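Local coordinates for WGR domain-containing protein (Bacteroides fragilis, PDB 2RA8) that is of unknown function but joins a WGR domain to leucine-rich repeats, an architecture that probably serves in binding other macromolecules, at residues A[271-276]-A[300-305]; A[241-246]-A[265-270]; A[99-104]-A[136-141]. One frame throughout, in Å; residues are numbered along the deposited sequence.

Interaction 1: A[271-276]-A[300-305]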
loop_
_atom_site.group_PDB
_atom_site.type_symbol
_atom_site.label_atom_id
_atom_site.label_comp_id
_atom_site.label_asym_id
_atom_site.label_seq_id
_atom_site.Cartn_x
_atom_site.Cartn_y
_atom_site.Cartn_z
HETATM N N MSE A 271 -5.378 -23.490 -20.213
HETATM C CA MSE A 271 -4.756 -24.587 -19.476
HETATM C C MSE A 271 -5.687 -25.144 -18.445
HETATM O O MSE A 271 -5.825 -26.364 -18.312
HETATM C CB MSE A 271 -3.483 -24.110 -18.791
HETATM C CG MSE A 271 -2.432 -23.647 -19.763
HETATM SE SE MSE A 271 -0.761 -23.238 -18.898
HETATM C CE MSE A 271 0.162 -22.523 -20.422
ATOM N N PHE A 272 -6.332 -24.251 -17.697
ATOM C CA PHE A 272 -7.276 -24.675 -16.678
ATOM C C PHE A 272 -8.388 -25.486 -17.291
ATOM O O PHE A 272 -8.624 -26.631 -16.902
ATOM C CB PHE A 272 -7.880 -23.457 -15.953
ATOM C CG PHE A 272 -7.056 -22.962 -14.793
ATOM C CD1 PHE A 272 -7.050 -23.648 -13.582
ATOM C CD2 PHE A 272 -6.276 -21.820 -14.914
ATOM C CE1 PHE A 272 -6.278 -23.197 -12.515
ATOM C CE2 PHE A 272 -5.504 -21.370 -13.848
ATOM C CZ PHE A 272 -5.509 -22.061 -12.653
ATOM N N LEU A 273 -9.066 -24.902 -18.276
ATOM C CA LEU A 273 -10.204 -25.555 -18.919
ATOM C C LEU A 273 -9.942 -26.905 -19.520
ATOM O O LEU A 273 -10.813 -27.768 -19.489
ATOM C CB LEU A 273 -10.814 -24.633 -19.983
ATOM C CG LEU A 273 -11.371 -23.295 -19.462
ATOM C CD1 LEU A 273 -11.838 -22.439 -20.618
ATOM C CD2 LEU A 273 -12.515 -23.549 -18.504
ATOM N N GLU A 274 -8.742 -27.113 -20.053
ATOM C CA GLU A 274 -8.405 -28.387 -20.681
ATOM C C GLU A 274 -7.760 -29.389 -19.762
ATOM O O GLU A 274 -7.489 -30.518 -20.173
ATOM C CB GLU A 274 -7.465 -28.150 -21.855
ATOM C CG GLU A 274 -6.168 -27.479 -21.450
ATOM C CD GLU A 274 -5.280 -27.150 -22.633
ATOM O OE1 GLU A 274 -5.813 -26.751 -23.691
ATOM O OE2 GLU A 274 -4.045 -27.271 -22.496
ATOM N N SER A 275 -7.518 -28.997 -18.514
ATOM C CA SER A 275 -6.852 -29.870 -17.549
ATOM C C SER A 275 -7.736 -30.841 -16.799
ATOM O O SER A 275 -8.936 -30.611 -16.617
ATOM C CB SER A 275 -6.088 -29.011 -16.535
ATOM O OG SER A 275 -5.425 -29.812 -15.572
ATOM N N ASP A 276 -7.138 -31.939 -16.344
ATOM C CA ASP A 276 -7.883 -32.931 -15.592
ATOM C C ASP A 276 -7.860 -32.581 -14.123
ATOM O O ASP A 276 -8.533 -33.216 -13.318
ATOM C CB ASP A 276 -7.295 -34.333 -15.822
ATOM C CG ASP A 276 -5.939 -34.522 -15.167
ATOM O OD1 ASP A 276 -5.292 -33.518 -14.801
ATOM O OD2 ASP A 276 -5.518 -35.689 -15.029
ATOM N N LEU A 300 -16.924 -18.053 -19.827
ATOM C CA LEU A 300 -18.355 -17.972 -20.105
ATOM C C LEU A 300 -18.833 -19.008 -21.100
ATOM O O LEU A 300 -19.982 -19.441 -21.030
ATOM C CB LEU A 300 -18.728 -16.573 -20.614
ATOM C CG LEU A 300 -18.601 -15.434 -19.607
ATOM C CD1 LEU A 300 -18.883 -14.105 -20.289
ATOM C CD2 LEU A 300 -19.563 -15.665 -18.457
ATOM N N ASP A 301 -17.962 -19.404 -22.031
ATOM C CA ASP A 301 -18.306 -20.416 -23.032
ATOM C C ASP A 301 -18.190 -21.806 -22.456
ATOM O O ASP A 301 -18.486 -22.794 -23.130
ATOM C CB ASP A 301 -17.371 -20.341 -24.255
ATOM C CG ASP A 301 -17.575 -19.082 -25.094
ATOM O OD1 ASP A 301 -18.701 -18.548 -25.129
ATOM O OD2 ASP A 301 -16.603 -18.642 -25.743
ATOM N N HIS A 302 -17.747 -21.895 -21.206
ATOM C CA HIS A 302 -17.564 -23.185 -20.549
ATOM C C HIS A 302 -17.926 -23.147 -19.090
ATOM O O HIS A 302 -17.163 -23.626 -18.250
ATOM C CB HIS A 302 -16.108 -23.628 -20.674
ATOM C CG HIS A 302 -15.683 -23.919 -22.076
ATOM N ND1 HIS A 302 -16.151 -25.007 -22.783
ATOM C CD2 HIS A 302 -14.831 -23.270 -22.904
ATOM C CE1 HIS A 302 -15.604 -25.015 -23.986
ATOM N NE2 HIS A 302 -14.799 -23.971 -24.085
ATOM N N VAL A 303 -19.084 -22.578 -18.772
ATOM C CA VAL A 303 -19.527 -22.495 -17.383
ATOM C C VAL A 303 -19.627 -23.878 -16.782
ATOM O O VAL A 303 -19.414 -24.066 -15.586
ATOM C CB VAL A 303 -20.901 -21.809 -17.277
ATOM C CG1 VAL A 303 -21.259 -21.582 -15.820
ATOM C CG2 VAL A 303 -20.882 -20.489 -18.039
ATOM N N ASP A 304 -19.945 -24.860 -17.620
ATOM C CA ASP A 304 -20.086 -26.243 -17.175
ATOM C C ASP A 304 -18.857 -26.774 -16.472
ATOM O O ASP A 304 -18.963 -27.486 -15.473
ATOM C CB ASP A 304 -20.425 -27.150 -18.371
ATOM C CG ASP A 304 -19.333 -27.159 -19.433
ATOM O OD1 ASP A 304 -18.826 -26.068 -19.783
ATOM O OD2 ASP A 304 -18.991 -28.256 -19.929
ATOM N N LYS A 305 -17.680 -26.426 -16.984
ATOM C CA LYS A 305 -16.427 -26.889 -16.397
ATOM C C LYS A 305 -15.987 -26.172 -15.149
ATOM O O LYS A 305 -15.174 -26.702 -14.392
ATOM C CB LYS A 305 -15.286 -26.779 -17.409
ATOM C CG LYS A 305 -15.402 -27.694 -18.602
ATOM C CD LYS A 305 -14.193 -27.534 -19.495
ATOM C CE LYS A 305 -14.232 -28.501 -20.661
ATOM N NZ LYS A 305 -13.008 -28.375 -21.501
#
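Lys305 reaches across to the last turns of helix 265-274 and hydrogen-bonds through NZ to the backbone oxygen of Leu273. Followed outward, its side chain begins at CB, which points at the other segment and lies 4.4 Å from Leu273 CD2, at the limit of packing distance. CG stands beside the backbone N (chi1 -66°), and from there the chain is fully extended, which carries it across the helix end to the carbonyl. CD passes Leu273 O at 3.4 Å and CE at 3.7 Å, two methylene-to-oxygen approaches that precede the hydrogen bond. The ammonium nitrogen then meets the same oxygen, NZ to Leu273 O being 3.0 Å; it approaches from above the carbonyl plane, about 50° out of it, with a C=O...N angle of 130°. In the leucine-rich-repeat fold the parallel strands form one layer and the connecting helices the other, and this bond joins helix 265-274 to the short helix 303-306, which leads back to strand 311-313. Leu273 also serves the apolar half of the contact: its CD1 touches His302 CD2 at 3.9 Å, an oblique approach to the imidazole, while its CD2 comes within 4.2 Å of His302 CB. Towards the sheet, Phe272 of the same helix packs on Leu281 and Ile286. Leu300, for its part, lies against helix 321-330.

Interaction 2: A[241-246]-A[265-270]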
loop_
_atom_site.group_PDB
_atom_site.type_symbol
_atom_site.label_atom_id
_atom_site.label_comp_id
_atom_site.label_asym_id
_atom_site.label_seq_id
_atom_site.Cartn_x
_atom_site.Cartn_y
_atom_site.Cartn_z
ATOM N N VAL A 241 5.678 -24.638 -20.379
ATOM C CA VAL A 241 6.396 -25.232 -19.263
ATOM C C VAL A 241 5.479 -25.486 -18.086
ATOM O O VAL A 241 5.646 -26.463 -17.349
ATOM C CB VAL A 241 7.558 -24.304 -18.828
ATOM C CG1 VAL A 241 7.004 -22.986 -18.325
ATOM C CG2 VAL A 241 8.403 -24.979 -17.769
ATOM N N PHE A 242 4.490 -24.616 -17.915
ATOM C CA PHE A 242 3.551 -24.733 -16.807
ATOM C C PHE A 242 2.514 -25.831 -16.991
ATOM O O PHE A 242 2.013 -26.400 -16.018
ATOM C CB PHE A 242 2.836 -23.395 -16.599
ATOM C CG PHE A 242 3.762 -22.252 -16.291
ATOM C CD1 PHE A 242 4.495 -22.229 -15.109
ATOM C CD2 PHE A 242 3.893 -21.193 -17.176
ATOM C CE1 PHE A 242 5.344 -21.162 -14.820
ATOM C CE2 PHE A 242 4.733 -20.132 -16.893
ATOM C CZ PHE A 242 5.461 -20.117 -15.712
ATOM N N ARG A 243 2.217 -26.159 -18.243
ATOM C CA ARG A 243 1.199 -27.150 -18.542
ATOM C C ARG A 243 1.238 -28.442 -17.748
ATOM O O ARG A 243 0.212 -28.880 -17.240
ATOM C CB ARG A 243 1.186 -27.449 -20.057
ATOM C CG ARG A 243 0.689 -26.273 -20.917
ATOM C CD ARG A 243 0.542 -26.651 -22.402
ATOM N NE ARG A 243 -0.772 -26.270 -22.927
ATOM C CZ ARG A 243 -1.063 -25.088 -23.464
ATOM N NH1 ARG A 243 -0.131 -24.150 -23.562
ATOM N NH2 ARG A 243 -2.291 -24.838 -23.895
ATOM N N PRO A 244 2.411 -29.081 -17.620
ATOM C CA PRO A 244 2.445 -30.334 -16.848
ATOM C C PRO A 244 2.001 -30.217 -15.399
ATOM O O PRO A 244 1.677 -31.226 -14.764
ATOM C CB PRO A 244 3.898 -30.777 -16.975
ATOM C CG PRO A 244 4.281 -30.268 -18.335
ATOM C CD PRO A 244 3.683 -28.872 -18.331
ATOM N N LEU A 245 1.981 -28.991 -14.870
ATOM C CA LEU A 245 1.555 -28.739 -13.487
ATOM C C LEU A 245 0.078 -28.983 -13.306
ATOM O O LEU A 245 -0.383 -29.306 -12.212
ATOM C CB LEU A 245 1.853 -27.290 -13.084
ATOM C CG LEU A 245 3.314 -26.871 -12.963
ATOM C CD1 LEU A 245 3.416 -25.350 -12.970
ATOM C CD2 LEU A 245 3.897 -27.438 -11.682
ATOM N N PHE A 246 -0.675 -28.815 -14.388
ATOM C CA PHE A 246 -2.117 -29.002 -14.361
ATOM C C PHE A 246 -2.460 -30.484 -14.450
ATOM O O PHE A 246 -3.094 -30.930 -15.406
ATOM C CB PHE A 246 -2.756 -28.241 -15.534
ATOM C CG PHE A 246 -2.653 -26.731 -15.420
ATOM C CD1 PHE A 246 -3.790 -25.966 -15.159
ATOM C CD2 PHE A 246 -1.439 -26.083 -15.604
ATOM C CE1 PHE A 246 -3.714 -24.568 -15.086
ATOM C CE2 PHE A 246 -1.356 -24.688 -15.534
ATOM C CZ PHE A 246 -2.495 -23.937 -15.277
ATOM N N GLN A 265 -1.810 -14.096 -20.090
ATOM C CA GLN A 265 -2.717 -14.595 -19.063
ATOM C C GLN A 265 -3.893 -15.372 -19.622
ATOM O O GLN A 265 -4.393 -16.299 -18.970
ATOM C CB GLN A 265 -3.237 -13.433 -18.199
ATOM C CG GLN A 265 -3.940 -13.879 -16.914
ATOM C CD GLN A 265 -3.002 -14.622 -15.967
ATOM O OE1 GLN A 265 -3.280 -15.753 -15.554
ATOM N NE2 GLN A 265 -1.884 -13.987 -15.624
ATOM N N ASN A 266 -4.337 -15.020 -20.829
ATOM C CA ASN A 266 -5.478 -15.705 -21.427
ATOM C C ASN A 266 -5.177 -17.159 -21.676
ATOM O O ASN A 266 -6.068 -18.008 -21.597
ATOM C CB ASN A 266 -5.892 -15.056 -22.763
ATOM C CG ASN A 266 -6.265 -13.584 -22.626
ATOM O OD1 ASN A 266 -6.811 -13.145 -21.603
ATOM N ND2 ASN A 266 -5.990 -12.816 -23.672
ATOM N N VAL A 267 -3.915 -17.457 -21.976
ATOM C CA VAL A 267 -3.514 -18.832 -22.254
ATOM C C VAL A 267 -3.723 -19.692 -21.035
ATOM O O VAL A 267 -4.122 -20.863 -21.145
ATOM C CB VAL A 267 -2.030 -18.916 -22.659
ATOM C CG1 VAL A 267 -1.740 -20.283 -23.256
ATOM C CG2 VAL A 267 -1.688 -17.817 -23.653
ATOM N N VAL A 268 -3.458 -19.112 -19.864
ATOM C CA VAL A 268 -3.608 -19.821 -18.593
ATOM C C VAL A 268 -5.030 -20.289 -18.419
ATOM O O VAL A 268 -5.283 -21.368 -17.870
ATOM C CB VAL A 268 -3.167 -18.913 -17.394
ATOM C CG1 VAL A 268 -3.339 -19.642 -16.066
ATOM C CG2 VAL A 268 -1.709 -18.493 -17.576
ATOM N N VAL A 269 -5.976 -19.494 -18.904
ATOM C CA VAL A 269 -7.376 -19.868 -18.811
ATOM C C VAL A 269 -7.587 -21.153 -19.579
ATOM O O VAL A 269 -8.294 -22.053 -19.128
ATOM C CB VAL A 269 -8.290 -18.768 -19.394
ATOM C CG1 VAL A 269 -9.753 -19.199 -19.309
ATOM C CG2 VAL A 269 -8.068 -17.462 -18.653
ATOM N N GLU A 270 -6.962 -21.246 -20.749
ATOM C CA GLU A 270 -7.082 -22.435 -21.581
ATOM C C GLU A 270 -6.534 -23.652 -20.850
ATOM O O GLU A 270 -7.144 -24.723 -20.854
ATOM C CB GLU A 270 -6.313 -22.241 -22.897
ATOM C CG GLU A 270 -6.508 -23.375 -23.890
ATOM C CD GLU A 270 -5.492 -23.351 -25.022
ATOM O OE1 GLU A 270 -5.394 -22.309 -25.705
ATOM O OE2 GLU A 270 -4.797 -24.375 -25.225
#
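Two quite different meetings hold 241-246 to the first part of helix 265-274: Phe246 against Val268 on the buried side, and Arg243 against Glu270 and Val267 on the partly exposed one. Phe246 sets out towards the helix from its CB and presents the rim of its ring, so that CZ lies 4.4 Å from Val268 CG1 and the methyl sits at the ring edge, near its plane. Direct contact between the two is therefore light, but both belong to the hydrophobic interior of the leucine-rich-repeat fold, where each also rests on Ile259 of strand 256-260. Phe272, farther along the helix, packs edge-to-face with the Phe246 ring and adds to the apolar packing there.

The outer side is built from longer, polar side chains, both partly exposed. Arg243 leaves the 3-10 turn 243-245 and bends at chi3 (130°), which swings the guanidinium over to the helix. There Arg243 NH2 forms a salt bridge with Glu270 OE2 at 2.9 Å. The carboxylate oxygen lies at the edge of the guanidinium, near its plane, although the two flat groups are turned 59° apart, so the pairing is through one nitrogen and one oxygen. Glu270 meets it with CG anti to the backbone N (chi1 -174°) and an extended chain. Arg243 NH1 instead lies 4.2 Å from Val267 CG1, a loose contact in which the two side chains cross at about a right angle.

Glu274 lies close to Glu270 and makes a weak, long ion pair with the same NH2. The positive charge of Arg243 would thus be expected to ease the repulsion between two neighbouring carboxylates on this helix.

Interaction 3: A[99-104]-A[136-141]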
loop_
_atom_site.group_PDB
_atom_site.type_symbol
_atom_site.label_atom_id
_atom_site.label_comp_id
_atom_site.label_asym_id
_atom_site.label_seq_id
_atom_site.Cartn_x
_atom_site.Cartn_y
_atom_site.Cartn_z
ATOM N N LYS A 99 21.160 -11.989 14.503
ATOM C CA LYS A 99 19.939 -11.431 15.089
ATOM C C LYS A 99 18.920 -12.523 15.264
ATOM O O LYS A 99 18.202 -12.563 16.260
ATOM C CB LYS A 99 19.323 -10.342 14.195
ATOM C CG LYS A 99 19.929 -8.960 14.371
ATOM C CD LYS A 99 18.847 -7.872 14.435
ATOM C CE LYS A 99 18.148 -7.660 13.103
ATOM N NZ LYS A 99 17.135 -6.565 13.190
ATOM N N ILE A 100 18.852 -13.421 14.288
ATOM C CA ILE A 100 17.907 -14.529 14.334
ATOM C C ILE A 100 18.339 -15.557 15.354
ATOM O O ILE A 100 17.581 -15.884 16.269
ATOM C CB ILE A 100 17.783 -15.203 12.953
ATOM C CG1 ILE A 100 17.428 -14.150 11.898
ATOM C CG2 ILE A 100 16.722 -16.298 12.998
ATOM C CD1 ILE A 100 17.488 -14.653 10.475
ATOM N N LEU A 101 19.561 -16.067 15.206
ATOM C CA LEU A 101 20.099 -17.073 16.123
ATOM C C LEU A 101 20.113 -16.612 17.568
ATOM O O LEU A 101 20.127 -17.435 18.484
ATOM C CB LEU A 101 21.522 -17.468 15.707
ATOM C CG LEU A 101 21.724 -18.254 14.399
ATOM C CD1 LEU A 101 23.206 -18.311 14.074
ATOM C CD2 LEU A 101 21.151 -19.672 14.521
ATOM N N LYS A 102 20.106 -15.295 17.777
ATOM C CA LYS A 102 20.111 -14.720 19.123
ATOM C C LYS A 102 18.759 -14.663 19.805
ATOM O O LYS A 102 18.643 -14.969 20.993
ATOM C CB LYS A 102 20.699 -13.295 19.091
ATOM C CG LYS A 102 20.457 -12.482 20.370
ATOM C CD LYS A 102 19.164 -11.667 20.301
ATOM C CE LYS A 102 18.543 -11.444 21.683
ATOM N NZ LYS A 102 19.419 -10.718 22.646
ATOM N N ASP A 103 17.733 -14.259 19.061
ATOM C CA ASP A 103 16.381 -14.124 19.600
ATOM C C ASP A 103 15.926 -15.277 20.460
ATOM O O ASP A 103 15.895 -16.431 20.013
ATOM C CB ASP A 103 15.383 -13.933 18.466
ATOM C CG ASP A 103 14.110 -13.249 18.923
ATOM O OD1 ASP A 103 13.857 -13.212 20.149
ATOM O OD2 ASP A 103 13.359 -12.754 18.053
ATOM N N LYS A 104 15.557 -14.962 21.703
ATOM C CA LYS A 104 15.093 -15.961 22.661
ATOM C C LYS A 104 13.658 -16.390 22.455
ATOM O O LYS A 104 13.187 -17.309 23.123
ATOM C CB LYS A 104 15.249 -15.444 24.095
ATOM C CG LYS A 104 16.665 -15.024 24.453
ATOM C CD LYS A 104 16.794 -14.689 25.935
ATOM C CE LYS A 104 15.913 -13.515 26.335
ATOM N NZ LYS A 104 16.008 -13.234 27.796
ATOM N N GLU A 136 18.754 -27.623 14.144
ATOM C CA GLU A 136 18.018 -27.841 15.389
ATOM C C GLU A 136 17.188 -26.654 15.835
ATOM O O GLU A 136 16.114 -26.833 16.400
ATOM C CB GLU A 136 18.966 -28.257 16.536
ATOM C CG GLU A 136 19.766 -27.118 17.157
ATOM C CD GLU A 136 20.918 -26.654 16.285
ATOM O OE1 GLU A 136 21.489 -25.582 16.581
ATOM O OE2 GLU A 136 21.257 -27.367 15.313
ATOM N N LYS A 137 17.667 -25.439 15.585
ATOM C CA LYS A 137 16.927 -24.242 15.989
ATOM C C LYS A 137 15.794 -23.859 15.067
ATOM O O LYS A 137 14.933 -23.068 15.449
ATOM C CB LYS A 137 17.853 -23.032 16.093
ATOM C CG LYS A 137 18.873 -23.088 17.206
ATOM C CD LYS A 137 19.509 -21.714 17.410
ATOM C CE LYS A 137 20.559 -21.759 18.515
ATOM N NZ LYS A 137 21.213 -20.438 18.728
ATOM N N PHE A 138 15.784 -24.403 13.853
ATOM C CA PHE A 138 14.742 -24.073 12.882
ATOM C C PHE A 138 13.923 -25.277 12.493
ATOM O O PHE A 138 12.994 -25.183 11.686
ATOM C CB PHE A 138 15.360 -23.466 11.604
ATOM C CG PHE A 138 16.169 -22.217 11.841
ATOM C CD1 PHE A 138 17.503 -22.295 12.234
ATOM C CD2 PHE A 138 15.594 -20.964 11.673
ATOM C CE1 PHE A 138 18.249 -21.137 12.458
ATOM C CE2 PHE A 138 16.331 -19.799 11.893
ATOM C CZ PHE A 138 17.661 -19.889 12.287
ATOM N N ALA A 139 14.255 -26.424 13.069
ATOM C CA ALA A 139 13.541 -27.651 12.752
ATOM C C ALA A 139 12.072 -27.583 13.081
ATOM O O ALA A 139 11.278 -28.354 12.533
ATOM C CB ALA A 139 14.187 -28.828 13.484
ATOM N N HIS A 140 11.689 -26.657 13.958
ATOM C CA HIS A 140 10.292 -26.533 14.373
ATOM C C HIS A 140 9.357 -25.680 13.525
ATOM O O HIS A 140 8.137 -25.809 13.623
ATOM C CB HIS A 140 10.217 -26.025 15.828
ATOM C CG HIS A 140 10.557 -24.573 15.994
ATOM N ND1 HIS A 140 11.854 -24.104 16.012
ATOM C CD2 HIS A 140 9.763 -23.491 16.178
ATOM C CE1 HIS A 140 11.844 -22.794 16.205
ATOM N NE2 HIS A 140 10.586 -22.397 16.310
ATOM N N PHE A 141 9.907 -24.808 12.692
ATOM C CA PHE A 141 9.069 -23.927 11.884
ATOM C C PHE A 141 8.088 -24.586 10.928
ATOM O O PHE A 141 8.388 -25.595 10.282
ATOM C CB PHE A 141 9.958 -22.937 11.134
ATOM C CG PHE A 141 10.493 -21.851 12.003
ATOM C CD1 PHE A 141 9.681 -20.794 12.387
ATOM C CD2 PHE A 141 11.800 -21.889 12.463
ATOM C CE1 PHE A 141 10.164 -19.794 13.210
ATOM C CE2 PHE A 141 12.288 -20.885 13.292
ATOM C CZ PHE A 141 11.469 -19.842 13.663
#
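The two backbones come closest at Leu101 and Lys137, whose CA atoms are 7.8 Å apart, where the end of helix 96-102 lies beside the short helix 135-138 and the type I turn Phe138-Phe141 that follows it. Phe138 supplies the apolar surface. Its ring meets two side chains of the helix with its edge: Ile100 CG2 lies 3.7 Å from Phe138 CE2, and Leu101 CD2 lies 3.9 Å from Phe138 CE1. Both methyls are near the ring plane, and CZ, the atom between those two ring carbons, is close to each of them, so the far end of the ring is inserted between the neighbouring residues. Ile100 can offer this branch because CG2 is anti to its backbone N, beside the carbonyl carbon; the residue packs in addition on Ile112 and Ile114 of strand 111-114.

Leu101 is shared. The same CD2 that touches the phenyl ring also lies 3.9 Å from Lys137 CD, where the two side chains cross at about a right angle. Beyond CG the lysine is fully extended, chi2 to chi4 all near 180°, and its tip reaches the backbone of the helix: Lys137 NZ donates a weak hydrogen bond to Leu101 O at 3.2 Å. This joins neighbouring connecting segments of the leucine-rich-repeat fold, one leading from strand 80-83 to 111-114 and the next from 111-114 to 143-146. Phe141, at the end of the turn, packs on Ile112 as well.

Lys137 is thus amphipathic in its use, the methylenes lying against leucine while the ammonium group meets a carbonyl at the helix's C-terminal end, where the partial negative charge of the helix dipole would be expected to favour a cation.

From the N terminus, interaction 3 comes first: 99-104 meets 136-141, closing a loop that contains strand 111-114 and helix 125-132. Interaction 2 follows, bringing 241-246 to 265-270 round strand 256-260, and interaction 1 then joins 271-276 to 300-305 round strand 283-285 and helix 293-300. The three loops run in series, with none nested or crossed. Interactions 1 and 2 adjoin on helix 265-274, their centres about 12 Å apart, and a probable hydrogen bond from Ser275 OG to Phe246 O links them. Interaction 3 lies across the chain's centre, its centre about 45 Å from that of interaction 1 and about 39 Å from that of interaction 2, towards the opposite end of the parallel sheet.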